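Local coordinates for protein K7 (Vaccinia virus WR, PDB 3JRV), which binds the human DEAD-box RNA helicase DDX3 as a Bcl-2-like virulence factor and blocks TBK1/IKKepsilon-mediated IRF3 activation and host NF-kappa-B signalling, at residues F14-I20 against S49-Y54; I20-I26 against L140-E145; Y33-N38 against C105-E110. All coordinates share one frame; numbering follows the deposited sequence.

Interaction 1. Residues F14-I20 against S49-Y54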
loop_
_atom_site.group_PDB
_atom_site.type_symbol
_atom_site.label_atom_id
_atom_site.label_comp_id
_atom_site.label_asym_id
_atom_site.label_seq_id
_atom_site.Cartn_x
_atom_site.Cartn_y
_atom_site.Cartn_z
ATOM N N PHE A 14 4.506 -9.225 8.040
ATOM C CA PHE A 14 3.845 -10.041 7.025
ATOM C C PHE A 14 4.699 -10.356 5.807
ATOM O O PHE A 14 4.235 -11.044 4.867
ATOM C CB PHE A 14 2.574 -9.338 6.531
ATOM C CG PHE A 14 1.532 -9.119 7.606
ATOM C CD1 PHE A 14 0.518 -10.049 7.808
ATOM C CD2 PHE A 14 1.539 -7.951 8.367
ATOM C CE1 PHE A 14 -0.489 -9.809 8.775
ATOM C CE2 PHE A 14 0.572 -7.714 9.338
ATOM C CZ PHE A 14 -0.418 -8.651 9.569
ATOM N N VAL A 15 5.933 -9.838 5.788
ATOM C CA VAL A 15 6.770 -9.865 4.584
ATOM C C VAL A 15 7.003 -11.246 3.982
ATOM O O VAL A 15 7.080 -11.342 2.751
ATOM C CB VAL A 15 8.103 -9.134 4.825
ATOM C CG1 VAL A 15 8.974 -9.859 5.880
ATOM C CG2 VAL A 15 8.911 -8.989 3.523
ATOM N N ASP A 16 7.075 -12.300 4.819
ATOM C CA ASP A 16 7.289 -13.642 4.331
ATOM C C ASP A 16 6.037 -14.542 4.321
ATOM O O ASP A 16 6.125 -15.740 3.987
ATOM C CB ASP A 16 8.439 -14.307 5.102
ATOM C CG ASP A 16 9.766 -13.714 4.716
ATOM O OD1 ASP A 16 10.006 -13.572 3.494
ATOM O OD2 ASP A 16 10.557 -13.389 5.622
ATOM N N ASP A 17 4.879 -13.945 4.612
ATOM C CA ASP A 17 3.638 -14.754 4.736
ATOM C C ASP A 17 3.108 -15.118 3.335
ATOM O O ASP A 17 3.223 -14.333 2.375
ATOM C CB ASP A 17 2.552 -13.970 5.478
ATOM C CG ASP A 17 2.860 -13.734 6.944
ATOM O OD1 ASP A 17 3.912 -14.189 7.454
ATOM O OD2 ASP A 17 2.019 -13.105 7.604
ATOM N N ASP A 18 2.545 -16.314 3.216
ATOM C CA ASP A 18 1.911 -16.783 1.999
ATOM C C ASP A 18 0.403 -16.766 2.130
ATOM O O ASP A 18 -0.267 -17.072 1.162
ATOM C CB ASP A 18 2.324 -18.216 1.675
ATOM C CG ASP A 18 3.750 -18.310 1.111
ATOM O OD1 ASP A 18 4.363 -17.246 0.818
ATOM O OD2 ASP A 18 4.310 -19.437 1.022
ATOM N N LYS A 19 -0.105 -16.400 3.299
ATOM C CA LYS A 19 -1.556 -16.495 3.602
ATOM C C LYS A 19 -1.956 -15.300 4.443
ATOM O O LYS A 19 -1.136 -14.784 5.214
ATOM C CB LYS A 19 -1.820 -17.763 4.513
ATOM C CG LYS A 19 -1.406 -19.140 4.015
ATOM C CD LYS A 19 -2.240 -19.572 2.849
ATOM C CE LYS A 19 -1.841 -20.969 2.361
ATOM N NZ LYS A 19 -2.914 -21.399 1.424
ATOM N N ILE A 20 -3.238 -14.918 4.418
ATOM C CA ILE A 20 -3.826 -14.129 5.507
ATOM C C ILE A 20 -5.259 -14.592 5.702
ATOM O O ILE A 20 -6.046 -14.649 4.748
ATOM C CB ILE A 20 -3.823 -12.602 5.245
ATOM C CG1 ILE A 20 -4.440 -11.845 6.424
ATOM C CG2 ILE A 20 -4.534 -12.239 3.898
ATOM C CD1 ILE A 20 -3.952 -10.433 6.552
ATOM N N SER A 49 12.512 -10.825 -1.878
ATOM C CA SER A 49 12.527 -11.627 -0.660
ATOM C C SER A 49 11.250 -11.337 0.121
ATOM O O SER A 49 11.246 -10.626 1.153
ATOM C CB SER A 49 13.776 -11.324 0.171
ATOM O OG SER A 49 14.954 -11.777 -0.491
ATOM N N CYS A 50 10.142 -11.832 -0.429
ATOM C CA CYS A 50 8.848 -11.653 0.209
ATOM C C CYS A 50 7.957 -12.815 -0.205
ATOM O O CYS A 50 8.297 -13.590 -1.111
ATOM C CB CYS A 50 8.209 -10.301 -0.172
ATOM S SG CYS A 50 7.793 -10.132 -1.879
ATOM N N GLY A 51 6.854 -12.980 0.522
ATOM C CA GLY A 51 6.028 -14.152 0.280
ATOM C C GLY A 51 4.902 -13.899 -0.714
ATOM O O GLY A 51 4.799 -12.809 -1.307
ATOM N N ARG A 52 4.030 -14.898 -0.856
ATOM C CA ARG A 52 2.926 -14.818 -1.823
ATOM C C ARG A 52 1.943 -13.707 -1.495
ATOM O O ARG A 52 1.305 -13.188 -2.405
ATOM C CB ARG A 52 2.204 -16.181 -2.003
ATOM C CG ARG A 52 3.102 -17.268 -2.629
ATOM C CD ARG A 52 2.361 -18.608 -2.845
ATOM N NE ARG A 52 1.421 -18.449 -3.958
ATOM C CZ ARG A 52 0.181 -18.946 -4.016
ATOM N NH1 ARG A 52 -0.314 -19.668 -3.023
ATOM N NH2 ARG A 52 -0.582 -18.711 -5.078
ATOM N N LEU A 53 1.773 -13.372 -0.205
ATOM C CA LEU A 53 0.825 -12.330 0.196
ATOM C C LEU A 53 1.272 -10.956 -0.335
ATOM O O LEU A 53 0.522 -10.252 -1.029
ATOM C CB LEU A 53 0.665 -12.323 1.713
ATOM C CG LEU A 53 -0.226 -11.243 2.331
ATOM C CD1 LEU A 53 -1.641 -11.317 1.731
ATOM C CD2 LEU A 53 -0.203 -11.388 3.855
ATOM N N TYR A 54 2.509 -10.580 -0.030
ATOM C CA TYR A 54 3.073 -9.335 -0.602
ATOM C C TYR A 54 3.069 -9.362 -2.117
ATOM O O TYR A 54 2.740 -8.354 -2.738
ATOM C CB TYR A 54 4.501 -9.113 -0.098
ATOM C CG TYR A 54 4.595 -8.277 1.148
ATOM C CD1 TYR A 54 3.649 -8.343 2.161
ATOM C CD2 TYR A 54 5.749 -7.513 1.380
ATOM C CE1 TYR A 54 3.814 -7.643 3.377
ATOM C CE2 TYR A 54 5.887 -6.775 2.539
ATOM C CZ TYR A 54 4.924 -6.806 3.521
ATOM O OH TYR A 54 5.194 -6.112 4.671
HETATM O O HOH W 1 4.216 -11.878 1.913
HETATM O O HOH W 2 12.108 -11.421 3.755
#

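Interaction 2. Residues I20-I26 against L140-E145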
loop_
_atom_site.group_PDB
_atom_site.type_symbol
_atom_site.label_atom_id
_atom_site.label_comp_id
_atom_site.label_asym_id
_atom_site.label_seq_id
_atom_site.Cartn_x
_atom_site.Cartn_y
_atom_site.Cartn_z
ATOM N N ILE A 20 -3.238 -14.918 4.418
ATOM C CA ILE A 20 -3.826 -14.129 5.507
ATOM C C ILE A 20 -5.259 -14.592 5.702
ATOM O O ILE A 20 -6.046 -14.649 4.748
ATOM C CB ILE A 20 -3.823 -12.602 5.245
ATOM C CG1 ILE A 20 -4.440 -11.845 6.424
ATOM C CG2 ILE A 20 -4.534 -12.239 3.898
ATOM C CD1 ILE A 20 -3.952 -10.433 6.552
ATOM N N CYS A 21 -5.606 -14.855 6.945
ATOM C CA CYS A 21 -6.967 -15.331 7.196
ATOM C C CYS A 21 -7.576 -14.763 8.460
ATOM O O CYS A 21 -8.436 -15.408 9.092
ATOM C CB CYS A 21 -6.979 -16.854 7.251
ATOM S SG CYS A 21 -5.965 -17.386 8.613
ATOM N N SER A 22 -7.245 -13.504 8.736
ATOM C CA SER A 22 -7.846 -12.751 9.851
ATOM C C SER A 22 -8.177 -11.385 9.343
ATOM O O SER A 22 -7.277 -10.646 8.919
ATOM C CB SER A 22 -6.904 -12.582 11.042
ATOM O OG SER A 22 -6.608 -13.839 11.598
ATOM N N ARG A 23 -9.458 -11.026 9.361
ATOM C CA ARG A 23 -9.803 -9.691 8.880
ATOM C C ARG A 23 -9.253 -8.601 9.789
ATOM O O ARG A 23 -8.993 -7.480 9.318
ATOM C CB ARG A 23 -11.328 -9.551 8.605
ATOM C CG ARG A 23 -12.154 -9.432 9.831
ATOM C CD ARG A 23 -13.646 -9.476 9.470
ATOM N NE ARG A 23 -14.074 -8.333 8.661
ATOM C CZ ARG A 23 -14.179 -7.081 9.108
ATOM N NH1 ARG A 23 -13.847 -6.796 10.363
ATOM N NH2 ARG A 23 -14.598 -6.101 8.297
ATOM N N ASP A 24 -8.977 -8.932 11.054
ATOM C CA ASP A 24 -8.494 -7.925 11.983
ATOM C C ASP A 24 -7.019 -7.597 11.742
ATOM O O ASP A 24 -6.467 -6.725 12.416
ATOM C CB ASP A 24 -8.719 -8.342 13.446
ATOM C CG ASP A 24 -10.199 -8.219 13.876
ATOM O OD1 ASP A 24 -11.041 -7.551 13.196
ATOM O OD2 ASP A 24 -10.526 -8.871 14.899
ATOM N N SER A 25 -6.396 -8.288 10.791
ATOM C CA SER A 25 -5.002 -8.013 10.424
ATOM C C SER A 25 -4.867 -7.215 9.133
ATOM O O SER A 25 -3.770 -6.849 8.753
ATOM C CB SER A 25 -4.206 -9.319 10.308
ATOM O OG SER A 25 -4.049 -9.873 11.600
ATOM N N ILE A 26 -5.988 -6.956 8.465
ATOM C CA ILE A 26 -5.945 -6.391 7.130
ATOM C C ILE A 26 -5.395 -4.960 7.121
ATOM O O ILE A 26 -4.547 -4.637 6.276
ATOM C CB ILE A 26 -7.336 -6.471 6.429
ATOM C CG1 ILE A 26 -7.619 -7.904 5.995
ATOM C CG2 ILE A 26 -7.406 -5.534 5.210
ATOM C CD1 ILE A 26 -6.835 -8.400 4.757
ATOM N N LEU A 140 -11.158 -7.056 0.278
ATOM C CA LEU A 140 -9.741 -7.389 0.177
ATOM C C LEU A 140 -9.444 -8.792 0.710
ATOM O O LEU A 140 -8.798 -9.597 0.040
ATOM C CB LEU A 140 -8.884 -6.338 0.875
ATOM C CG LEU A 140 -7.378 -6.633 0.795
ATOM C CD1 LEU A 140 -6.911 -6.780 -0.656
ATOM C CD2 LEU A 140 -6.600 -5.563 1.560
ATOM N N ILE A 141 -9.945 -9.113 1.894
ATOM C CA ILE A 141 -9.559 -10.422 2.460
ATOM C C ILE A 141 -10.174 -11.581 1.674
ATOM O O ILE A 141 -9.527 -12.593 1.482
ATOM C CB ILE A 141 -9.859 -10.560 3.953
ATOM C CG1 ILE A 141 -9.170 -11.823 4.475
ATOM C CG2 ILE A 141 -11.361 -10.586 4.226
ATOM C CD1 ILE A 141 -9.088 -11.821 6.002
ATOM N N LEU A 142 -11.394 -11.401 1.155
ATOM C CA LEU A 142 -12.001 -12.481 0.363
ATOM C C LEU A 142 -11.203 -12.689 -0.927
ATOM O O LEU A 142 -11.005 -13.805 -1.379
ATOM C CB LEU A 142 -13.477 -12.153 0.036
ATOM C CG LEU A 142 -14.324 -12.132 1.308
ATOM C CD1 LEU A 142 -15.733 -11.653 1.045
ATOM C CD2 LEU A 142 -14.262 -13.462 2.110
ATOM N N PHE A 143 -10.773 -11.578 -1.535
ATOM C CA PHE A 143 -9.985 -11.668 -2.745
ATOM C C PHE A 143 -8.657 -12.392 -2.473
ATOM O O PHE A 143 -8.243 -13.262 -3.242
ATOM C CB PHE A 143 -9.738 -10.271 -3.324
ATOM C CG PHE A 143 -8.808 -10.279 -4.487
ATOM C CD1 PHE A 143 -9.276 -10.495 -5.794
ATOM C CD2 PHE A 143 -7.448 -10.031 -4.286
ATOM C CE1 PHE A 143 -8.402 -10.495 -6.896
ATOM C CE2 PHE A 143 -6.553 -10.034 -5.401
ATOM C CZ PHE A 143 -7.033 -10.280 -6.693
ATOM N N LEU A 144 -7.965 -11.961 -1.410
ATOM C CA LEU A 144 -6.680 -12.563 -1.113
ATOM C C LEU A 144 -6.832 -14.046 -0.758
ATOM O O LEU A 144 -6.032 -14.856 -1.223
ATOM C CB LEU A 144 -5.989 -11.820 0.030
ATOM C CG LEU A 144 -5.610 -10.375 -0.326
ATOM C CD1 LEU A 144 -5.125 -9.674 0.962
ATOM C CD2 LEU A 144 -4.504 -10.382 -1.388
ATOM N N GLU A 145 -7.860 -14.413 0.023
ATOM C CA GLU A 145 -8.062 -15.839 0.346
ATOM C C GLU A 145 -8.300 -16.665 -0.911
ATOM O O GLU A 145 -7.750 -17.746 -1.099
ATOM C CB GLU A 145 -9.204 -15.994 1.367
ATOM C CG GLU A 145 -8.794 -15.436 2.762
ATOM C CD GLU A 145 -9.910 -15.373 3.782
ATOM O OE1 GLU A 145 -11.090 -15.154 3.416
ATOM O OE2 GLU A 145 -9.571 -15.422 4.986
#

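Interaction 3. Residues Y33-N38 against C105-E110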
loop_
_atom_site.group_PDB
_atom_site.type_symbol
_atom_site.label_atom_id
_atom_site.label_comp_id
_atom_site.label_asym_id
_atom_site.label_seq_id
_atom_site.Cartn_x
_atom_site.Cartn_y
_atom_site.Cartn_z
ATOM N N TYR A 33 2.734 -2.912 4.325
ATOM C CA TYR A 33 3.105 -3.160 2.954
ATOM C C TYR A 33 3.425 -1.803 2.273
ATOM O O TYR A 33 4.410 -1.707 1.496
ATOM C CB TYR A 33 1.950 -3.898 2.252
ATOM C CG TYR A 33 2.100 -3.878 0.751
ATOM C CD1 TYR A 33 3.095 -4.617 0.117
ATOM C CD2 TYR A 33 1.288 -3.039 -0.021
ATOM C CE1 TYR A 33 3.313 -4.523 -1.302
ATOM C CE2 TYR A 33 1.428 -2.960 -1.388
ATOM C CZ TYR A 33 2.476 -3.655 -2.039
ATOM O OH TYR A 33 2.654 -3.595 -3.411
ATOM N N ILE A 34 2.575 -0.788 2.478
ATOM C CA ILE A 34 2.839 0.508 1.844
ATOM C C ILE A 34 4.173 1.086 2.365
ATOM O O ILE A 34 4.993 1.631 1.581
ATOM C CB ILE A 34 1.657 1.488 2.103
ATOM C CG1 ILE A 34 0.390 0.971 1.369
ATOM C CG2 ILE A 34 2.069 2.932 1.712
ATOM C CD1 ILE A 34 0.572 0.759 -0.146
ATOM N N THR A 35 4.442 0.904 3.653
ATOM C CA THR A 35 5.776 1.302 4.160
ATOM C C THR A 35 6.914 0.486 3.523
ATOM O O THR A 35 7.936 1.017 3.076
ATOM C CB THR A 35 5.835 1.126 5.664
ATOM O OG1 THR A 35 4.920 2.046 6.264
ATOM C CG2 THR A 35 7.285 1.334 6.171
ATOM N N TRP A 36 6.712 -0.820 3.389
ATOM C CA TRP A 36 7.729 -1.684 2.825
ATOM C C TRP A 36 8.118 -1.250 1.391
ATOM O O TRP A 36 9.290 -1.329 1.020
ATOM C CB TRP A 36 7.217 -3.137 2.860
ATOM C CG TRP A 36 8.221 -4.130 2.315
ATOM C CD1 TRP A 36 9.262 -4.734 3.017
ATOM C CD2 TRP A 36 8.220 -4.734 1.017
ATOM N NE1 TRP A 36 9.921 -5.635 2.208
ATOM C CE2 TRP A 36 9.297 -5.665 0.980
ATOM C CE3 TRP A 36 7.383 -4.608 -0.116
ATOM C CZ2 TRP A 36 9.569 -6.453 -0.154
ATOM C CZ3 TRP A 36 7.662 -5.386 -1.255
ATOM C CH2 TRP A 36 8.744 -6.304 -1.261
ATOM N N ARG A 37 7.153 -0.829 0.560
ATOM C CA ARG A 37 7.500 -0.449 -0.829
ATOM C C ARG A 37 8.451 0.774 -0.832
ATOM O O ARG A 37 9.166 0.974 -1.802
ATOM C CB ARG A 37 6.219 -0.108 -1.632
ATOM C CG ARG A 37 5.370 -1.411 -1.883
ATOM C CD ARG A 37 6.107 -2.421 -2.799
ATOM N NE ARG A 37 6.431 -1.847 -4.116
ATOM C CZ ARG A 37 5.616 -1.829 -5.181
ATOM N NH1 ARG A 37 4.364 -2.287 -5.105
ATOM N NH2 ARG A 37 6.021 -1.252 -6.320
ATOM N N ASN A 38 8.425 1.589 0.220
ATOM C CA ASN A 38 9.430 2.690 0.391
ATOM C C ASN A 38 10.735 2.138 0.965
ATOM O O ASN A 38 11.835 2.375 0.438
ATOM C CB ASN A 38 8.850 3.748 1.338
ATOM C CG ASN A 38 9.824 4.875 1.600
ATOM O OD1 ASN A 38 10.545 4.858 2.613
ATOM N ND2 ASN A 38 9.852 5.848 0.717
ATOM N N CYS A 105 -1.005 4.087 -3.768
ATOM C CA CYS A 105 -0.252 4.375 -2.547
ATOM C C CYS A 105 1.129 3.722 -2.636
ATOM O O CYS A 105 2.129 4.348 -2.231
ATOM C CB CYS A 105 -0.994 3.883 -1.310
ATOM S SG CYS A 105 -2.417 4.890 -0.927
ATOM N N ALA A 106 1.194 2.478 -3.121
ATOM C CA ALA A 106 2.497 1.783 -3.240
ATOM C C ALA A 106 3.383 2.522 -4.241
ATOM O O ALA A 106 4.603 2.649 -4.032
ATOM C CB ALA A 106 2.303 0.346 -3.698
ATOM N N LYS A 107 2.807 2.944 -5.369
ATOM C CA LYS A 107 3.611 3.683 -6.360
ATOM C C LYS A 107 4.162 4.952 -5.749
ATOM O O LYS A 107 5.309 5.338 -6.076
ATOM C CB LYS A 107 2.818 3.964 -7.644
ATOM C CG LYS A 107 2.605 2.684 -8.446
ATOM C CD LYS A 107 3.811 2.269 -9.289
ATOM C CE LYS A 107 3.634 2.666 -10.755
ATOM N NZ LYS A 107 4.187 1.617 -11.677
ATOM N N ILE A 108 3.366 5.641 -4.938
ATOM C CA ILE A 108 3.801 6.915 -4.364
ATOM C C ILE A 108 4.968 6.646 -3.388
ATOM O O ILE A 108 5.992 7.318 -3.457
ATOM C CB ILE A 108 2.677 7.608 -3.610
ATOM C CG1 ILE A 108 1.631 8.115 -4.622
ATOM C CG2 ILE A 108 3.215 8.755 -2.739
ATOM C CD1 ILE A 108 0.311 8.433 -3.964
ATOM N N THR A 109 4.800 5.711 -2.449
ATOM C CA THR A 109 5.879 5.519 -1.471
ATOM C C THR A 109 7.134 4.900 -2.112
ATOM O O THR A 109 8.259 5.211 -1.695
ATOM C CB THR A 109 5.429 4.720 -0.247
ATOM O OG1 THR A 109 5.154 3.366 -0.638
ATOM C CG2 THR A 109 4.193 5.391 0.358
ATOM N N GLU A 110 6.986 4.069 -3.140
ATOM C CA GLU A 110 8.132 3.580 -3.920
ATOM C C GLU A 110 8.829 4.759 -4.616
ATOM O O GLU A 110 10.066 4.871 -4.585
ATOM C CB GLU A 110 7.648 2.614 -4.996
ATOM C CG GLU A 110 8.746 2.224 -5.938
ATOM C CD GLU A 110 8.294 1.198 -6.930
ATOM O OE1 GLU A 110 7.585 1.578 -7.879
ATOM O OE2 GLU A 110 8.664 0.018 -6.752
HETATM O O HOH W 3 9.068 -0.775 -4.028
#

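Interaction 1. Residues F14-I20 against S49-Y54
Gly-51 N donates to Val-15 O at 2.8 Å, and the loop 14-20, opened by a type I beta turn from Phe-14 to Asp-17, runs on across the start of helix 52-58, the alpha carbons of Asp-16 and Gly-51 lying 4.3 Å apart. Gly-51 is the N-cap residue of that helix, and the loop supplies acceptors for the amides that follow it. Arg-52 N points almost straight at Asp-18 OD1 (2.9 Å, 178° at the hydrogen), reaching this oxygen on its anti side and somewhat out of the carboxylate plane. Leu-53 N goes to Asp-17 O at 3.1 Å. A water accepts a hydrogen bond from Tyr-54 N, 2.9 Å from the water oxygen, and also lies between the carbonyls of Phe-14 and Asp-17.

Two side chains of the helix carry the apolar part. Tyr-54 lays one ring face under the backbone of Val-15, whose CA sits 3.8 Å from the ring centroid and close to the ring normal, a CH-pi contact. Val-15 CG2, anti to the backbone N, reaches on to Tyr-54 CE2. The phenol oxygen of Tyr-54 is held by Glu-32, which also accepts from Phe-14 N. Leu-53 divides its branches: CD1 meets Ile-20 CG2 at 3.7 Å, while CD2 lies near the Phe-14 ring and the Asp-17 CB. Leu-29 and Leu-144 close round this leucine from helices 26-42 and 134-148.

The amides of Arg-52 and Leu-53 at the start of helix 52-58 thus find acceptors in the loop, and that of Tyr-54 finds one in the water. The carboxylate of Asp-18, set at the positive end of the helix dipole, would probably be stabilised in its charged form.

Interaction 2. Residues I20-I26 against L140-E145
With CG1 anti to the backbone N (chi1 -169°) and the chain carried on nearly straight at chi2, Ile-141 reaches from its helix into the bend of 20-26 and sets CD1 3.5 Å from both Ser-22 C and Arg-23 N. Ile-26 comes the other way. Its CG1 stands beside the backbone N (chi1 -74°) and a second turn at chi2 brings CD1 over the base of Ile-141, 3.8 Å from its CB, so the two isoleucines pass obliquely, each tip beside the stem or backbone of the other segment.

The remaining branch of Ile-26, CG2, meets Leu-140 CD2 at 3.7 Å. One turn further along the helix, Leu-144 offers CD1 to Ile-20 CG2 at 3.9 Å. Met-132 closes over Ile-26 and Leu-140, and Leu-53 of helix 52-58 lies against both Ile-20 and Leu-144, so the apolar row continues into its neighbours.

Glu-145, partly exposed, borders the row. Its extended chain runs alongside the backbone of the loop, CG being 3.5 Å from Ile-20 O and OE2 3.4 Å from Cys-21 CA; these are packing contacts. Arg-23 gives only the foot of its side chain, CB lying 4.1 Å from Ile-141 CD1. Its chain then bends at chi3, where NE is hydrogen-bonded to Asn-138 OD1 and NH2 forms a salt bridge with Asp-134 OD1.

Contact between the two segments is therefore made largely by van der Waals packing of branched aliphatic groups, with the loop backbone and the Glu-145 chain adding to it. Residues 20-26 are tied to helix 134-148 by polar bonds near the start of that helix, where Arg-23 probably offsets the charge of Asp-134.

Interaction 3. Residues Y33-N38 against C105-E110
The guanidinium of Arg-37 is gripped along its edge, with Glu-110 OE2, the Tyr-33 hydroxyl and a water all near its plane. NH2 donates to Glu-110 OE2 at 3.0 Å and 172°, a salt bridge in which NH2 comes from above the carboxylate plane, the two flat groups being turned 73° apart. NH1 donates to Tyr-33 OH at 2.7 Å, in the guanidinium plane. The water accepts from NE and donates to Arg-37 O and Glu-110 OE2. Bends at chi2 and chi3 fold the arginine over Ala-106, whose CB lies 3.6 Å from NH1 and obliquely to the group. Asp-61 gives NH2 a second carboxylate, so this buried cation has two anions beside it.

Thr-109 holds the other side of the contact. Its OG1, between the backbone N and the carbonyl carbon, donates to Ile-34 O at 2.8 Å, while its CG2 presses on Ile-34 CG2 at 3.5 Å. Asn-38 ND2 donates to Thr-109 O at 3.0 Å, nearly in its amide plane; Ile-117 O is a second acceptor for ND2, and Tyr-7 OH bonds OD1. Ile-34 CD1 reaches Cys-105 CB at 3.7 Å.

The two segments run roughly parallel, 34° apart with axes 7.6 Å at closest, near the centre of this Bcl-2-like helical bundle. Met-58 of helix 52-58 packs on Tyr-33 and Arg-37, and aromatic packing from the bound peptide reaches Ile-34, Thr-35, Asn-38 and Thr-109, so helices 26-42 and 95-114 together form part of the peptide-binding surface.

How the interactions relate
From the N terminus, residues 14-25, the loop before helix 26-42, come first. Interaction 1 closes this loop onto the start of helix 52-58, and interaction 2, beginning at the shared Ile-20, spans most of the chain to reach helix 134-148. Interaction 3 joins helices 26-42 and 95-114 and is nested inside the loop closed by interaction 2, while interaction 1 crosses both others along the sequence. Interactions 1 and 2 touch through Leu-53 and Leu-144, and interactions 1 and 3 through Trp-36, which packs on Tyr-54, Val-15 and Cys-50. Interactions 2 and 3 stay about 8 Å apart at their nearest atoms, linked along the chain by helix 26-42.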